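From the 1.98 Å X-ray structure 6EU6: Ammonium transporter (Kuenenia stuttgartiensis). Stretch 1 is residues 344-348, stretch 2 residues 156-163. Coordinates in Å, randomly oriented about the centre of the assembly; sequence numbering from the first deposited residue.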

# COMPACT_ATOMS: atom_id res chain seq x y z
N SER A 344 3.85 34.07 -11.16
CA SER A 344 3.15 33.67 -12.37
C SER A 344 1.88 32.87 -12.14
O SER A 344 1.05 32.72 -13.07
CB SER A 344 4.09 32.81 -13.27
OG SER A 344 4.91 31.93 -12.50
N TYR A 345 1.74 32.28 -10.94
CA TYR A 345 0.52 31.54 -10.63
C TYR A 345 -0.64 32.37 -10.05
O TYR A 345 -1.79 31.89 -9.98
CB TYR A 345 0.86 30.40 -9.65
CG TYR A 345 1.58 29.30 -10.33
CD1 TYR A 345 0.86 28.29 -10.92
CD2 TYR A 345 2.93 29.28 -10.40
CE1 TYR A 345 1.48 27.27 -11.57
CE2 TYR A 345 3.58 28.26 -11.05
CZ TYR A 345 2.82 27.25 -11.60
OH TYR A 345 3.38 26.25 -12.29
N LEU A 346 -0.34 33.57 -9.59
CA LEU A 346 -1.36 34.35 -8.94
C LEU A 346 -2.47 34.70 -9.95
O LEU A 346 -2.23 34.88 -11.14
CB LEU A 346 -0.75 35.56 -8.29
CG LEU A 346 0.35 35.29 -7.28
CD1 LEU A 346 0.82 36.66 -6.75
CD2 LEU A 346 -0.07 34.45 -6.12
N LEU A 347 -3.72 34.71 -9.51
CA LEU A 347 -4.79 35.06 -10.40
C LEU A 347 -5.39 36.39 -10.00
O LEU A 347 -6.23 36.88 -10.72
CB LEU A 347 -5.91 34.00 -10.34
CG LEU A 347 -5.57 32.63 -10.90
CD1 LEU A 347 -6.81 31.73 -10.67
CD2 LEU A 347 -5.19 32.72 -12.37
N ALA A 348 -4.99 36.97 -8.87
CA ALA A 348 -5.64 38.18 -8.41
C ALA A 348 -5.56 39.17 -9.55
O ALA A 348 -4.47 39.33 -10.12
CB ALA A 348 -4.93 38.73 -7.22
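Stretch 2, residues 156-163: LKELGFID

The two stretches meet without a single hydrogen bond between them, and the closest backbone approach falls at a glycine. The CA atoms of Leu-347 and Gly-160 lie 4.6 Å apart. The contact is small, with 231 Å² buried on both sides together, and no two touching residues are fewer than 183 positions apart in the sequence.

Stretch 2 enters as the last part of a helix and leaves as extended chain. Gly-160 is the first residue to leave helical angles, with phi/psi of 100/11. The turn is a Schellman motif. Its two bonds run from Phe-161 N to Leu-156 O at 3.1 Å and from Gly-160 N to Lys-157 O at 2.7 Å. These backbone angles by themselves call for glycine, because a CB would be jammed against the carbonyl oxygen of Leu-159. The neighbouring stretch adds to this: an ideal CB on Gly-160 would point toward it and sit 3.3 Å from Leu-347 O, which is tight. From Phe-161 onward the backbone is extended, and Ile-162 has phi/psi of -120/129.

Stretch 1 begins in a 3-10 segment, Ser-344 and Tyr-345, and continues as loop. Leu-347 faces the turn and Ile-162 lies beside the backbone from Tyr-345 to Leu-347. The chains therefore run in broadly opposite order here, the earlier residues of stretch 1 meeting the later residue of stretch 2.

Leu-347 has the largest covered area in the contact, 85 Å². Its CA-to-CB bond points toward stretch 2, and its rotamer is m, t. Leu-347 CB is 3.6 Å from Gly-160 O. Farther out, Leu-347 CD1 lies 4.0 Å from Phe-161 O and 3.7 Å from Lys-157 NZ. These last two atoms are themselves joined: Lys-157 NZ donates to Phe-161 O at 2.8 Å. The lysine side chain thus curls forward along its own stretch to bond past the glycine, and the leucine methyl packs beside that bond.

Ile-162 makes the other main contact. It is buried, its CA-to-CB bond points toward stretch 1, and its rotamer is m, t. Its CD1 reaches the backbone, 3.4 Å from Tyr-345 O, 4.0 Å from Leu-346 CA and 3.9 Å from Leu-347 N. Ile-162 CG1 meets Leu-347 CD1 at 4.0 Å, an apolar contact between side chains.

The remaining residues contribute little. The CA-to-CB bonds of Leu-346 and Ala-348 point away from stretch 2, and those of Glu-158, Leu-159 and Phe-161 point away from stretch 1.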

# COMPACT_ATOMS: atom_id res chain seq x y z
N LEU A 156 -16.11 31.62 -7.69
CA LEU A 156 -14.93 31.87 -6.88
C LEU A 156 -13.63 31.84 -7.66
O LEU A 156 -12.73 32.69 -7.48
CB LEU A 156 -14.81 30.89 -5.71
CG LEU A 156 -15.29 31.29 -4.36
CD1 LEU A 156 -15.08 30.08 -3.42
CD2 LEU A 156 -14.57 32.54 -3.86
N LYS A 157 -13.52 30.88 -8.53
CA LYS A 157 -12.40 30.83 -9.46
C LYS A 157 -12.32 32.11 -10.35
O LYS A 157 -11.23 32.70 -10.55
CB LYS A 157 -12.54 29.62 -10.34
CG LYS A 157 -11.54 29.58 -11.48
CD LYS A 157 -10.08 29.63 -11.05
CE LYS A 157 -9.64 28.32 -10.38
NZ LYS A 157 -8.31 28.45 -9.75
N GLU A 158 -13.48 32.55 -10.81
CA GLU A 158 -13.61 33.81 -11.58
C GLU A 158 -12.96 34.98 -10.80
O GLU A 158 -12.26 35.80 -11.37
CB GLU A 158 -15.08 34.08 -11.83
CG GLU A 158 -15.33 35.41 -12.51
CD GLU A 158 -14.78 35.37 -13.88
OE1 GLU A 158 -15.23 34.48 -14.61
OE2 GLU A 158 -13.88 36.16 -14.21
N LEU A 159 -13.19 35.04 -9.49
CA LEU A 159 -12.53 36.07 -8.65
C LEU A 159 -11.03 35.84 -8.45
O LEU A 159 -10.36 36.69 -7.86
CB LEU A 159 -13.15 36.16 -7.28
CG LEU A 159 -14.57 36.64 -7.35
CD1 LEU A 159 -15.06 36.75 -5.93
CD2 LEU A 159 -14.78 37.96 -8.13
N GLY A 160 -10.51 34.69 -8.91
CA GLY A 160 -9.06 34.39 -8.72
C GLY A 160 -8.67 33.45 -7.57
O GLY A 160 -7.49 33.34 -7.23
N PHE A 161 -9.64 32.78 -6.96
CA PHE A 161 -9.37 31.79 -5.91
C PHE A 161 -8.47 30.65 -6.45
O PHE A 161 -8.72 30.16 -7.55
CB PHE A 161 -10.65 31.19 -5.38
CG PHE A 161 -10.47 30.33 -4.17
CD1 PHE A 161 -10.00 30.87 -2.97
CD2 PHE A 161 -10.77 28.98 -4.21
CE1 PHE A 161 -9.83 30.09 -1.84
CE2 PHE A 161 -10.60 28.18 -3.06
CZ PHE A 161 -10.10 28.74 -1.90
N ILE A 162 -7.45 30.30 -5.68
CA ILE A 162 -6.53 29.23 -6.00
C ILE A 162 -6.58 28.13 -4.91
O ILE A 162 -6.50 28.41 -3.75
CB ILE A 162 -5.10 29.76 -6.08
CG1 ILE A 162 -4.98 30.76 -7.29
CG2 ILE A 162 -4.06 28.67 -6.26
CD1 ILE A 162 -3.73 31.59 -7.20
N ASP A 163 -6.75 26.90 -5.35
CA ASP A 163 -6.54 25.75 -4.47
C ASP A 163 -6.11 24.58 -5.37
O ASP A 163 -6.93 23.94 -6.00
CB ASP A 163 -7.81 25.47 -3.73
CG ASP A 163 -7.65 24.40 -2.67
OD1 ASP A 163 -6.55 23.79 -2.54
OD2 ASP A 163 -8.67 24.15 -2.01